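Local coordinates for hydrogenase maturation factor (Thermoanaerobacter tengcongensis, PDB 3VTH), which probably transfers the carbamoyl group of carbamoyl phosphate, at the expense of ATP, to the C-terminal cysteine of HypE during [NiFe]-hydrogenase maturation, at residues A[595-600]-A[701-706]; A[24-29]-A[149-154]; A[254-257]-A[261-264]; A[411-416]-A[422-427]. One frame throughout, in Å; residues are numbered along the deposited sequence.

Interaction 1 of 4, residues A[595-600]-A[701-706]; sequences SSMGRF and GGSFQN. With AP2 (phosphomethylphosphonic acid adenosyl ester), chain H.
Direct contact between helix 597-607 and the turn 701-706 is confined to Met597, Gly598 and Ser703; the nucleotide analogue AP2 lies along both segments. In the turn, Gly701 has a positive phi of 98°, where a CB would press on the preceding carbonyl. Gly702 gives its N to the phosphonate O2A (3.2 Å), and a side chain on it would collide with AP2 O5'. Ser703 follows. With OG anti to its own carbonyl carbon (chi1 -60°), the hydroxyl is laid against Met597, 3.4 Å from CB and 3.5 Å from CG, while the methionine chain bends away at chi2 and chi3. Beside this touch, Gly598 CA of the helix comes within 3.3 Å of the ribose O2', too near to leave room for a CB. Asn706 ends the turn: its ND2 donates to adenine N1 (2.9 Å, 151°) and also bonds His674, while OD1 caps helix 707-719 at Leu709 N. The iron ion, held by His483, His487, Asp507 and Asp734, is about 8 Å from the Ser703 side chain. Asn706 ND2 uses N1 as an acceptor, consistent with a preference for adenine, and Gly598 and Gly702, lacking side chains, let the backbone close on ribose and phosphonate.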
loop_
_atom_site.group_PDB
_atom_site.type_symbol
_atom_site.label_atom_id
_atom_site.label_comp_id
_atom_site.label_asym_id
_atom_site.label_seq_id
_atom_site.Cartn_x
_atom_site.Cartn_y
_atom_site.Cartn_z
ATOM N N SER A 595 -3.983 23.531 12.804
ATOM C CA SER A 595 -5.346 23.259 12.326
ATOM C C SER A 595 -5.243 21.818 11.878
ATOM O O SER A 595 -4.622 21.525 10.854
ATOM C CB SER A 595 -5.695 24.162 11.129
ATOM O OG SER A 595 -6.817 23.676 10.392
ATOM N N SER A 596 -5.792 20.891 12.653
ATOM C CA SER A 596 -5.477 19.483 12.408
ATOM C C SER A 596 -6.590 18.572 12.892
ATOM O O SER A 596 -6.951 18.603 14.062
ATOM C CB SER A 596 -4.170 19.112 13.120
ATOM O OG SER A 596 -3.994 17.696 13.186
ATOM N N MET A 597 -7.102 17.737 11.987
ATOM C CA MET A 597 -8.122 16.750 12.360
ATOM C C MET A 597 -7.531 15.674 13.266
ATOM O O MET A 597 -8.178 15.207 14.205
ATOM C CB MET A 597 -8.784 16.141 11.109
ATOM C CG MET A 597 -10.040 15.266 11.409
ATOM S SD MET A 597 -11.311 16.112 12.382
ATOM C CE MET A 597 -11.695 17.526 11.325
ATOM N N GLY A 598 -6.282 15.300 13.010
ATOM C CA GLY A 598 -5.586 14.328 13.878
ATOM C C GLY A 598 -5.451 14.790 15.326
ATOM O O GLY A 598 -5.729 14.026 16.263
ATOM N N ARG A 599 -5.026 16.038 15.518
ATOM C CA ARG A 599 -4.887 16.581 16.863
ATOM C C ARG A 599 -6.251 16.781 17.514
ATOM O O ARG A 599 -6.389 16.609 18.729
ATOM C CB ARG A 599 -4.085 17.903 16.880
ATOM C CG ARG A 599 -2.625 17.827 16.336
ATOM C CD ARG A 599 -1.652 16.928 17.133
ATOM N NE ARG A 599 -1.989 15.513 16.984
ATOM C CZ ARG A 599 -1.588 14.729 15.979
ATOM N NH1 ARG A 599 -0.793 15.201 15.019
ATOM N NH2 ARG A 599 -1.988 13.466 15.936
ATOM N N PHE A 600 -7.248 17.167 16.713
ATOM C CA PHE A 600 -8.636 17.273 17.213
ATOM C C PHE A 600 -9.067 15.925 17.811
ATOM O O PHE A 600 -9.538 15.861 18.968
ATOM C CB PHE A 600 -9.589 17.735 16.089
ATOM C CG PHE A 600 -10.924 18.297 16.554
ATOM C CD1 PHE A 600 -11.272 18.384 17.905
ATOM C CD2 PHE A 600 -11.869 18.698 15.598
ATOM C CE1 PHE A 600 -12.525 18.903 18.306
ATOM C CE2 PHE A 600 -13.126 19.206 15.991
ATOM C CZ PHE A 600 -13.452 19.304 17.353
ATOM N N GLY A 701 -6.131 12.519 2.807
ATOM C CA GLY A 701 -5.452 12.778 4.066
ATOM C C GLY A 701 -5.727 11.600 4.975
ATOM O O GLY A 701 -6.766 10.944 4.862
ATOM N N GLY A 702 -4.808 11.357 5.891
ATOM C CA GLY A 702 -4.831 10.174 6.757
ATOM C C GLY A 702 -6.031 10.046 7.690
ATOM O O GLY A 702 -6.342 8.943 8.110
ATOM N N SER A 703 -6.718 11.142 8.015
ATOM C CA SER A 703 -7.946 11.017 8.836
ATOM C C SER A 703 -9.019 10.196 8.104
ATOM O O SER A 703 -9.892 9.612 8.724
ATOM C CB SER A 703 -8.534 12.384 9.219
ATOM O OG SER A 703 -7.631 13.179 9.963
ATOM N N PHE A 704 -8.955 10.143 6.775
ATOM C CA PHE A 704 -9.936 9.332 6.041
ATOM C C PHE A 704 -9.671 7.820 6.017
ATOM O O PHE A 704 -10.439 7.053 5.431
ATOM C CB PHE A 704 -10.241 9.937 4.675
ATOM C CG PHE A 704 -11.069 11.169 4.767
ATOM C CD1 PHE A 704 -12.405 11.085 5.185
ATOM C CD2 PHE A 704 -10.523 12.418 4.504
ATOM C CE1 PHE A 704 -13.202 12.240 5.291
ATOM C CE2 PHE A 704 -11.305 13.579 4.622
ATOM C CZ PHE A 704 -12.638 13.496 5.022
ATOM N N GLN A 705 -8.630 7.395 6.722
ATOM C CA GLN A 705 -8.519 5.999 7.148
ATOM C C GLN A 705 -9.626 5.607 8.141
ATOM O O GLN A 705 -9.894 4.421 8.344
ATOM C CB GLN A 705 -7.158 5.746 7.784
ATOM C CG GLN A 705 -5.988 5.851 6.792
ATOM C CD GLN A 705 -4.662 5.865 7.503
ATOM O OE1 GLN A 705 -4.351 6.805 8.250
ATOM N NE2 GLN A 705 -3.866 4.832 7.282
ATOM N N ASN A 706 -10.261 6.603 8.748
ATOM C CA ASN A 706 -11.423 6.373 9.610
ATOM C C ASN A 706 -12.591 5.937 8.717
ATOM O O ASN A 706 -13.063 6.723 7.869
ATOM C CB ASN A 706 -11.744 7.673 10.361
ATOM C CG ASN A 706 -12.827 7.508 11.402
ATOM O OD1 ASN A 706 -13.937 7.087 11.099
ATOM N ND2 ASN A 706 -12.501 7.838 12.645
HETATM P PB AP2 H . 0.505 13.528 8.360
HETATM O O1B AP2 H . -0.523 13.734 9.444
HETATM O O2B AP2 H . 0.220 14.169 7.037
HETATM O O3B AP2 H . 1.910 13.725 8.872
HETATM C C3A AP2 H . 0.402 11.742 8.066
HETATM P PA AP2 H . -1.155 11.170 7.327
HETATM O O1A AP2 H . -0.798 9.727 6.997
HETATM O O2A AP2 H . -1.750 12.052 6.257
HETATM O "O5'" AP2 H . -2.220 11.210 8.545
HETATM C "C5'" AP2 H . -2.052 10.270 9.600
HETATM C "C4'" AP2 H . -2.920 10.776 10.729
HETATM O "O4'" AP2 H . -4.294 10.543 10.417
HETATM C "C3'" AP2 H . -2.678 10.034 12.028
HETATM O "O3'" AP2 H . -1.500 10.520 12.681
HETATM C "C2'" AP2 H . -3.967 10.352 12.760
HETATM O "O2'" AP2 H . -3.805 11.654 13.336
HETATM C "C1'" AP2 H . -5.019 10.368 11.642
HETATM N N9 AP2 H . -5.742 9.065 11.703
HETATM C C8 AP2 H . -5.239 7.824 11.486
HETATM N N7 AP2 H . -6.177 6.859 11.682
HETATM C C5 AP2 H . -7.319 7.481 12.031
HETATM C C6 AP2 H . -8.699 7.064 12.386
HETATM N N6 AP2 H . -9.061 5.756 12.394
HETATM N N1 AP2 H . -9.587 8.045 12.707
HETATM C C2 AP2 H . -9.262 9.356 12.687
HETATM N N3 AP2 H . -8.022 9.801 12.387
HETATM C C4 AP2 H . -7.031 8.926 12.057
#

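Interaction 2 of 4, residues A[24-29]-A[149-154]; sequences GFRPFV and IPYDRA. With PO4 (phosphate ion), chain E.
Arg26 lies in the first turn of helix 25-35, and its CA stays 10.9 Å from the CA of Asp152, the nearest approach of the two backbones, so side chains must bridge the distance. Gly24, at the N-cap with positive phi, begins the helix so that successive amides meet the phosphate: Gly24 N donates to O1, Phe25 N to O2 and Arg26 N to O4, and Gly22 and Val23 add two more bonds. On the other side, a cis peptide precedes Pro150 in the loop 149-154. The Arg26 chain bends at chi3 (-71°), which turns its guanidinium edge to two partners at once. NE meets phosphate O4 at 2.8 Å and NH2 meets O3 at 2.8 Å, while NH1 gives Asp152 OD1 a nearly straight hydrogen bond (2.7 Å, 168°), part of a salt bridge, on the syn side of the carboxylate; NH2 adds a weak bond to the same oxygen. Ser98 holds Asp152 OD2, and Tyr151 brings CD1, at its ring edge, within 3.4 Å of phosphate O3. A leucine in place of Arg26 would probably leave the Asp152 carboxylate without its cationic mate and the phosphate without its two side-chain donors. Arg26, with neighbouring Asn44, is a predicted active-site residue, and this cradle of backbone amides and one arginine is characteristic of the acylphosphatase phosphate-binding loop.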
loop_
_atom_site.group_PDB
_atom_site.type_symbol
_atom_site.label_atom_id
_atom_site.label_comp_id
_atom_site.label_asym_id
_atom_site.label_seq_id
_atom_site.Cartn_x
_atom_site.Cartn_y
_atom_site.Cartn_z
ATOM N N GLY A 24 3.485 -15.618 -18.796
ATOM C CA GLY A 24 3.281 -16.696 -19.772
ATOM C C GLY A 24 2.690 -16.209 -21.083
ATOM O O GLY A 24 1.998 -16.963 -21.781
ATOM N N PHE A 25 2.987 -14.963 -21.446
ATOM C CA PHE A 25 2.522 -14.435 -22.723
ATOM C C PHE A 25 3.201 -15.090 -23.937
ATOM O O PHE A 25 2.559 -15.315 -24.958
ATOM C CB PHE A 25 2.666 -12.917 -22.773
ATOM C CG PHE A 25 1.417 -12.196 -23.211
ATOM C CD1 PHE A 25 0.972 -11.073 -22.513
ATOM C CD2 PHE A 25 0.691 -12.629 -24.326
ATOM C CE1 PHE A 25 -0.180 -10.374 -22.922
ATOM C CE2 PHE A 25 -0.464 -11.941 -24.753
ATOM C CZ PHE A 25 -0.899 -10.817 -24.050
ATOM N N ARG A 26 4.488 -15.393 -23.832
ATOM C CA ARG A 26 5.190 -16.064 -24.930
ATOM C C ARG A 26 4.618 -17.456 -25.220
ATOM O O ARG A 26 4.233 -17.709 -26.357
ATOM C CB ARG A 26 6.712 -16.058 -24.730
ATOM C CG ARG A 26 7.323 -14.653 -24.955
ATOM C CD ARG A 26 8.761 -14.576 -24.505
ATOM N NE ARG A 26 8.879 -14.620 -23.036
ATOM C CZ ARG A 26 10.033 -14.614 -22.369
ATOM N NH1 ARG A 26 11.199 -14.558 -23.027
ATOM N NH2 ARG A 26 10.023 -14.646 -21.033
ATOM N N PRO A 27 4.496 -18.337 -24.196
ATOM C CA PRO A 27 3.868 -19.635 -24.497
ATOM C C PRO A 27 2.404 -19.540 -24.955
ATOM O O PRO A 27 2.000 -20.304 -25.831
ATOM C CB PRO A 27 3.973 -20.417 -23.169
ATOM C CG PRO A 27 4.318 -19.405 -22.122
ATOM C CD PRO A 27 5.089 -18.324 -22.839
ATOM N N PHE A 28 1.633 -18.621 -24.371
ATOM C CA PHE A 28 0.266 -18.352 -24.807
ATOM C C PHE A 28 0.220 -18.014 -26.321
ATOM O O PHE A 28 -0.540 -18.611 -27.073
ATOM C CB PHE A 28 -0.333 -17.210 -23.958
ATOM C CG PHE A 28 -1.707 -16.762 -24.397
ATOM C CD1 PHE A 28 -1.904 -15.486 -24.897
ATOM C CD2 PHE A 28 -2.797 -17.621 -24.314
ATOM C CE1 PHE A 28 -3.172 -15.057 -25.311
ATOM C CE2 PHE A 28 -4.071 -17.203 -24.729
ATOM C CZ PHE A 28 -4.253 -15.910 -25.219
ATOM N N VAL A 29 1.064 -17.085 -26.757
ATOM C CA VAL A 29 1.075 -16.666 -28.168
ATOM C C VAL A 29 1.487 -17.824 -29.058
ATOM O O VAL A 29 0.885 -18.049 -30.106
ATOM C CB VAL A 29 1.977 -15.414 -28.368
ATOM C CG1 VAL A 29 2.380 -15.203 -29.840
ATOM C CG2 VAL A 29 1.252 -14.172 -27.812
ATOM N N ILE A 149 15.075 -6.125 -16.962
ATOM C CA ILE A 149 14.169 -6.557 -18.024
ATOM C C ILE A 149 14.974 -6.518 -19.313
ATOM O O ILE A 149 16.066 -5.951 -19.306
ATOM C CB ILE A 149 12.896 -5.660 -18.105
ATOM C CG1 ILE A 149 13.242 -4.173 -18.351
ATOM C CG2 ILE A 149 12.086 -5.813 -16.843
ATOM C CD1 ILE A 149 13.541 -3.817 -19.815
ATOM N N PRO A 150 14.475 -7.134 -20.416
ATOM C CA PRO A 150 13.260 -7.923 -20.590
ATOM C C PRO A 150 13.268 -9.137 -19.670
ATOM O O PRO A 150 14.325 -9.758 -19.468
ATOM C CB PRO A 150 13.332 -8.381 -22.049
ATOM C CG PRO A 150 14.208 -7.429 -22.726
ATOM C CD PRO A 150 15.203 -6.965 -21.686
ATOM N N TYR A 151 12.102 -9.452 -19.114
ATOM C CA TYR A 151 11.966 -10.578 -18.188
ATOM C C TYR A 151 12.407 -11.884 -18.857
ATOM O O TYR A 151 11.960 -12.212 -19.953
ATOM C CB TYR A 151 10.526 -10.679 -17.688
ATOM C CG TYR A 151 10.219 -11.899 -16.840
ATOM C CD1 TYR A 151 9.633 -13.030 -17.405
ATOM C CD2 TYR A 151 10.503 -11.912 -15.475
ATOM C CE1 TYR A 151 9.336 -14.158 -16.629
ATOM C CE2 TYR A 151 10.202 -13.027 -14.680
ATOM C CZ TYR A 151 9.614 -14.138 -15.267
ATOM O OH TYR A 151 9.305 -15.239 -14.506
ATOM N N ASP A 152 13.329 -12.585 -18.198
ATOM C CA ASP A 152 13.782 -13.912 -18.581
ATOM C C ASP A 152 14.426 -14.504 -17.335
ATOM O O ASP A 152 14.865 -13.767 -16.473
ATOM C CB ASP A 152 14.848 -13.834 -19.683
ATOM C CG ASP A 152 14.252 -13.825 -21.076
ATOM O OD1 ASP A 152 13.355 -14.650 -21.365
ATOM O OD2 ASP A 152 14.690 -12.991 -21.885
ATOM N N ARG A 153 14.518 -15.827 -17.262
ATOM C CA ARG A 153 15.140 -16.498 -16.112
ATOM C C ARG A 153 16.526 -15.931 -15.771
ATOM O O ARG A 153 16.853 -15.755 -14.597
ATOM C CB ARG A 153 15.264 -18.008 -16.380
ATOM C CG ARG A 153 15.566 -18.867 -15.120
ATOM C CD ARG A 153 15.890 -20.283 -15.597
ATOM N NE ARG A 153 16.084 -21.264 -14.532
ATOM C CZ ARG A 153 15.126 -22.062 -14.055
ATOM N NH1 ARG A 153 13.869 -21.962 -14.501
ATOM N NH2 ARG A 153 15.419 -22.955 -13.118
ATOM N N ALA A 154 17.336 -15.669 -16.801
ATOM C CA ALA A 154 18.693 -15.160 -16.636
ATOM C C ALA A 154 18.752 -13.788 -15.951
ATOM O O ALA A 154 19.809 -13.388 -15.462
ATOM C CB ALA A 154 19.427 -15.105 -18.006
HETATM P P PO4 E . 6.424 -14.408 -20.311
HETATM O O1 PO4 E . 6.251 -15.296 -19.109
HETATM O O2 PO4 E . 5.213 -13.526 -20.491
HETATM O O3 PO4 E . 7.615 -13.523 -20.080
HETATM O O4 PO4 E . 6.614 -15.256 -21.554
#

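Interaction 3 of 4, residues A[254-257]-A[261-264]; sequences VMMR and EVKK
Glu261 reaches Arg257 because its CG stands anti to the backbone N (chi1 -178°) and the chain continues extended at chi2, carrying the carboxylate back from helix 259-265 to the end of strand 254-255. There OE1 accepts the backbone N of Arg257 at 2.9 Å, in a straight bond (170°) that arrives nearly in line with the C-O bond. The Arg257 side chain passes the carboxylate at about a right angle, its CG 3.4 Å from OE1; its guanidinium bonds instead to the carbonyls of Met318 and Ile321. Met256, also extended, runs past the other part of the glutamate: SD lies 3.9 Å from Glu261 CG and 3.7 Å from Val262 CA. Val262 completes this apolar patch by setting CG2 3.9 Å from Met256 CB, and both residues rest on Val306 of strand 303-307. Were Glu261 replaced by alanine, the Arg257 N-H would probably lose this acceptor and a gap would open beside Met256 and the arginine methylenes. Asp258 OD1 in turn accepts Glu261 N near the start of helix 259-265. The arrangement is a tight strand-to-helix turn within the YrdC-like (telomere recombination) domain, joining strand 254-255 of the mixed sheet to helix 259-265, which packs on that sheet through Val262.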
loop_
_atom_site.group_PDB
_atom_site.type_symbol
_atom_site.label_atom_id
_atom_site.label_comp_id
_atom_site.label_asym_id
_atom_site.label_seq_id
_atom_site.Cartn_x
_atom_site.Cartn_y
_atom_site.Cartn_z
ATOM N N VAL A 254 -2.378 -11.159 11.258
ATOM C CA VAL A 254 -2.382 -12.596 11.502
ATOM C C VAL A 254 -2.674 -13.322 10.182
ATOM O O VAL A 254 -3.454 -12.832 9.356
ATOM C CB VAL A 254 -3.427 -12.948 12.608
ATOM C CG1 VAL A 254 -3.651 -14.446 12.735
ATOM C CG2 VAL A 254 -2.962 -12.417 13.968
ATOM N N MET A 255 -1.999 -14.451 9.966
ATOM C CA MET A 255 -2.299 -15.328 8.855
ATOM C C MET A 255 -3.224 -16.451 9.306
ATOM O O MET A 255 -2.951 -17.117 10.301
ATOM C CB MET A 255 -1.022 -15.931 8.263
ATOM C CG MET A 255 -1.297 -16.812 7.052
ATOM S SD MET A 255 0.203 -17.462 6.274
ATOM C CE MET A 255 0.813 -16.007 5.440
ATOM N N MET A 256 -4.306 -16.660 8.570
ATOM C CA MET A 256 -5.214 -17.777 8.830
ATOM C C MET A 256 -5.261 -18.691 7.617
ATOM O O MET A 256 -4.872 -18.281 6.529
ATOM C CB MET A 256 -6.603 -17.249 9.163
ATOM C CG MET A 256 -6.569 -16.311 10.363
ATOM S SD MET A 256 -8.188 -16.060 11.077
ATOM C CE MET A 256 -7.801 -14.785 12.272
ATOM N N ARG A 257 -5.738 -19.917 7.803
ATOM C CA ARG A 257 -5.606 -20.942 6.771
ATOM C C ARG A 257 -6.536 -20.736 5.578
ATOM O O ARG A 257 -6.141 -21.001 4.446
ATOM C CB ARG A 257 -5.755 -22.350 7.374
ATOM C CG ARG A 257 -7.138 -22.681 7.880
ATOM C CD ARG A 257 -7.119 -23.731 8.996
ATOM N NE ARG A 257 -6.568 -25.015 8.565
ATOM C CZ ARG A 257 -5.383 -25.495 8.951
ATOM N NH1 ARG A 257 -4.610 -24.807 9.794
ATOM N NH2 ARG A 257 -4.976 -26.674 8.499
ATOM N N GLU A 261 -11.868 -20.134 8.377
ATOM C CA GLU A 261 -11.217 -19.778 9.630
ATOM C C GLU A 261 -11.399 -18.280 9.942
ATOM O O GLU A 261 -11.733 -17.917 11.062
ATOM C CB GLU A 261 -9.734 -20.178 9.631
ATOM C CG GLU A 261 -9.039 -19.852 10.951
ATOM C CD GLU A 261 -7.736 -20.594 11.197
ATOM O OE1 GLU A 261 -6.774 -20.471 10.406
ATOM O OE2 GLU A 261 -7.671 -21.294 12.227
ATOM N N VAL A 262 -11.205 -17.424 8.944
ATOM C CA VAL A 262 -11.342 -15.978 9.145
ATOM C C VAL A 262 -12.733 -15.621 9.682
ATOM O O VAL A 262 -12.855 -14.803 10.596
ATOM C CB VAL A 262 -11.028 -15.182 7.852
ATOM C CG1 VAL A 262 -11.135 -13.675 8.093
ATOM C CG2 VAL A 262 -9.640 -15.513 7.354
ATOM N N LYS A 263 -13.767 -16.267 9.137
ATOM C CA LYS A 263 -15.165 -15.994 9.511
ATOM C C LYS A 263 -15.483 -16.336 10.969
ATOM O O LYS A 263 -16.521 -15.902 11.489
ATOM C CB LYS A 263 -16.137 -16.760 8.604
ATOM C CG LYS A 263 -16.096 -16.380 7.130
ATOM C CD LYS A 263 -17.268 -15.522 6.760
ATOM C CE LYS A 263 -18.030 -16.121 5.581
ATOM N NZ LYS A 263 -17.222 -16.161 4.325
ATOM N N LYS A 264 -14.608 -17.111 11.614
ATOM C CA LYS A 264 -14.767 -17.424 13.042
ATOM C C LYS A 264 -14.442 -16.213 13.902
ATOM O O LYS A 264 -14.935 -16.091 15.025
ATOM C CB LYS A 264 -13.861 -18.588 13.472
ATOM C CG LYS A 264 -14.419 -19.964 13.178
ATOM C CD LYS A 264 -13.353 -21.047 13.341
ATOM C CE LYS A 264 -13.911 -22.407 12.939
ATOM N NZ LYS A 264 -12.893 -23.506 13.051
#

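Interaction 4 of 4, residues A[411-416]-A[422-427]; sequences NTFCMT and FISHHI
Phe413 lays one ring face over the CB of Ser424, which sits 3.4 Å from the ring centroid and only 11° off the normal, a CH-pi contact. With chi1 at 59°, the ring stands between its own backbone N and carbonyl carbon, which holds it above the partner segment; Ile427 CD1 approaches it at 4.1 Å from CE2, and Tyr446 meets it edge-to-face. Beneath the ring, Ser424 N donates to Phe413 O at 2.8 Å, and Ser424 OG accepts the return bond from Phe413 N at 3.1 Å while giving its own proton to His425 O. Toward the hairpin turn the pairing becomes regular and antiparallel: Met415 and Phe422 form a hydrogen-bonded pair, and Cys414 faces Ile423 as a non-hydrogen-bonded pair, their CA atoms 4.0 Å apart and SG packed on the isoleucine CB. Toward the other end, Ile427 N bonds Asn411 O (2.9 Å). Thr412 sets its CG2 3.4 Å from Ser424 O, and its OG1 is bound by Gly735 and Ser738. The His426 side chain lies about 5 Å from the bound APC nucleotide. A serine hydroxyl thus replaces a backbone carbonyl as acceptor just before strand 414-417 begins and after strand 420-423 ends; its bonds to Phe413 N and His425 O limit its rotation, and the buried amide of Phe413 is satisfied within the Kae1-like domain.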
loop_
_atom_site.group_PDB
_atom_site.type_symbol
_atom_site.label_atom_id
_atom_site.label_comp_id
_atom_site.label_asym_id
_atom_site.label_seq_id
_atom_site.Cartn_x
_atom_site.Cartn_y
_atom_site.Cartn_z
ATOM N N ASN A 411 6.502 6.639 3.914
ATOM C CA ASN A 411 6.989 7.196 2.663
ATOM C C ASN A 411 6.844 6.262 1.454
ATOM O O ASN A 411 7.071 5.059 1.559
ATOM C CB ASN A 411 8.432 7.660 2.821
ATOM C CG ASN A 411 9.029 8.150 1.500
ATOM O OD1 ASN A 411 9.071 9.357 1.216
ATOM N ND2 ASN A 411 9.462 7.218 0.689
ATOM N N THR A 412 6.443 6.842 0.317
ATOM C CA THR A 412 6.717 6.267 -0.984
ATOM C C THR A 412 7.271 7.416 -1.833
ATOM O O THR A 412 7.044 8.590 -1.522
ATOM C CB THR A 412 5.441 5.747 -1.680
ATOM O OG1 THR A 412 4.502 6.825 -1.792
ATOM C CG2 THR A 412 4.809 4.563 -0.897
ATOM N N PHE A 413 7.976 7.057 -2.903
ATOM C CA PHE A 413 8.346 7.999 -3.947
ATOM C C PHE A 413 7.628 7.583 -5.225
ATOM O O PHE A 413 7.098 6.478 -5.301
ATOM C CB PHE A 413 9.876 8.038 -4.137
ATOM C CG PHE A 413 10.484 6.710 -4.516
ATOM C CD1 PHE A 413 10.492 6.286 -5.842
ATOM C CD2 PHE A 413 11.060 5.891 -3.543
ATOM C CE1 PHE A 413 11.071 5.042 -6.212
ATOM C CE2 PHE A 413 11.644 4.652 -3.894
ATOM C CZ PHE A 413 11.650 4.230 -5.222
ATOM N N CYS A 414 7.556 8.483 -6.208
ATOM C CA CYS A 414 6.877 8.179 -7.470
ATOM C C CYS A 414 7.688 8.734 -8.635
ATOM O O CYS A 414 8.194 9.848 -8.542
ATOM C CB CYS A 414 5.451 8.760 -7.452
ATOM S SG CYS A 414 4.469 8.461 -8.937
ATOM N N MET A 415 7.845 7.941 -9.701
ATOM C CA MET A 415 8.558 8.364 -10.917
ATOM C C MET A 415 7.653 8.217 -12.122
ATOM O O MET A 415 7.053 7.158 -12.325
ATOM C CB MET A 415 9.764 7.460 -11.208
ATOM C CG MET A 415 10.796 7.410 -10.141
ATOM S SD MET A 415 11.966 6.070 -10.489
ATOM C CE MET A 415 12.944 6.319 -9.014
ATOM N N THR A 416 7.591 9.247 -12.952
ATOM C CA THR A 416 6.736 9.191 -14.122
ATOM C C THR A 416 7.536 8.858 -15.375
ATOM O O THR A 416 8.711 9.215 -15.491
ATOM C CB THR A 416 6.005 10.528 -14.367
ATOM O OG1 THR A 416 6.963 11.582 -14.475
ATOM C CG2 THR A 416 5.051 10.814 -13.216
ATOM N N PHE A 422 4.899 5.335 -11.742
ATOM C CA PHE A 422 5.474 4.229 -11.003
ATOM C C PHE A 422 5.645 4.675 -9.561
ATOM O O PHE A 422 6.692 5.229 -9.198
ATOM C CB PHE A 422 6.836 3.859 -11.582
ATOM C CG PHE A 422 6.762 3.197 -12.932
ATOM C CD1 PHE A 422 6.378 1.856 -13.045
ATOM C CD2 PHE A 422 7.082 3.906 -14.088
ATOM C CE1 PHE A 422 6.306 1.227 -14.314
ATOM C CE2 PHE A 422 7.026 3.295 -15.347
ATOM C CZ PHE A 422 6.639 1.958 -15.466
ATOM N N ILE A 423 4.606 4.485 -8.760
ATOM C CA ILE A 423 4.706 4.767 -7.330
ATOM C C ILE A 423 5.397 3.560 -6.643
ATOM O O ILE A 423 5.082 2.386 -6.920
ATOM C CB ILE A 423 3.318 5.106 -6.703
ATOM C CG1 ILE A 423 3.478 5.544 -5.235
ATOM C CG2 ILE A 423 2.351 3.918 -6.836
ATOM C CD1 ILE A 423 2.188 6.153 -4.584
ATOM N N SER A 424 6.371 3.845 -5.792
ATOM C CA SER A 424 7.153 2.777 -5.184
ATOM C C SER A 424 6.306 2.039 -4.175
ATOM O O SER A 424 5.302 2.569 -3.667
ATOM C CB SER A 424 8.382 3.352 -4.479
ATOM O OG SER A 424 8.052 3.959 -3.229
ATOM N N HIS A 425 6.715 0.817 -3.875
ATOM C CA HIS A 425 6.169 0.128 -2.726
ATOM C C HIS A 425 6.463 0.931 -1.458
ATOM O O HIS A 425 7.381 1.745 -1.427
ATOM C CB HIS A 425 6.745 -1.284 -2.614
ATOM C CG HIS A 425 8.228 -1.342 -2.374
ATOM N ND1 HIS A 425 9.158 -1.206 -3.386
ATOM C CD2 HIS A 425 8.940 -1.572 -1.240
ATOM C CE1 HIS A 425 10.376 -1.335 -2.883
ATOM N NE2 HIS A 425 10.272 -1.558 -1.585
ATOM N N HIS A 426 5.657 0.689 -0.429
ATOM C CA HIS A 426 5.866 1.262 0.906
ATOM C C HIS A 426 7.331 1.179 1.333
ATOM O O HIS A 426 7.930 0.092 1.325
ATOM C CB HIS A 426 5.008 0.469 1.893
ATOM C CG HIS A 426 5.220 0.842 3.326
ATOM N ND1 HIS A 426 5.971 0.074 4.193
ATOM C CD2 HIS A 426 4.755 1.882 4.051
ATOM C CE1 HIS A 426 5.961 0.625 5.394
ATOM N NE2 HIS A 426 5.215 1.714 5.339
ATOM N N ILE A 427 7.909 2.324 1.686
ATOM C CA ILE A 427 9.294 2.380 2.132
ATOM C C ILE A 427 9.333 2.428 3.671
ATOM O O ILE A 427 10.085 1.679 4.290
ATOM C CB ILE A 427 10.048 3.606 1.526
ATOM C CG1 ILE A 427 10.034 3.545 -0.024
ATOM C CG2 ILE A 427 11.466 3.760 2.114
ATOM C CD1 ILE A 427 10.785 2.330 -0.626
#

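Overall arrangement
Interactions 1 to 4 fall in distinct parts of the chain and none touches another. Interaction 2 belongs to the acylphosphatase-like region, whose phosphate site lies far from the AP2 and iron site of interaction 1, the centres of interactions 1 and 2 being about 45 Å apart on opposite sides of the chain's centre. Interaction 4 is placed between them: its nearest atoms come within about 9 Å of interaction 2 and about 10 Å of interaction 1, and the Asn411 side chain is about 7 Å from that of the iron ligand Asp734. Interaction 3 stands in the YrdC-like domain, the Met256 side chain about 11 Å from bound APC; the His426 side chain of interaction 4 is about 5 Å from the same nucleotide.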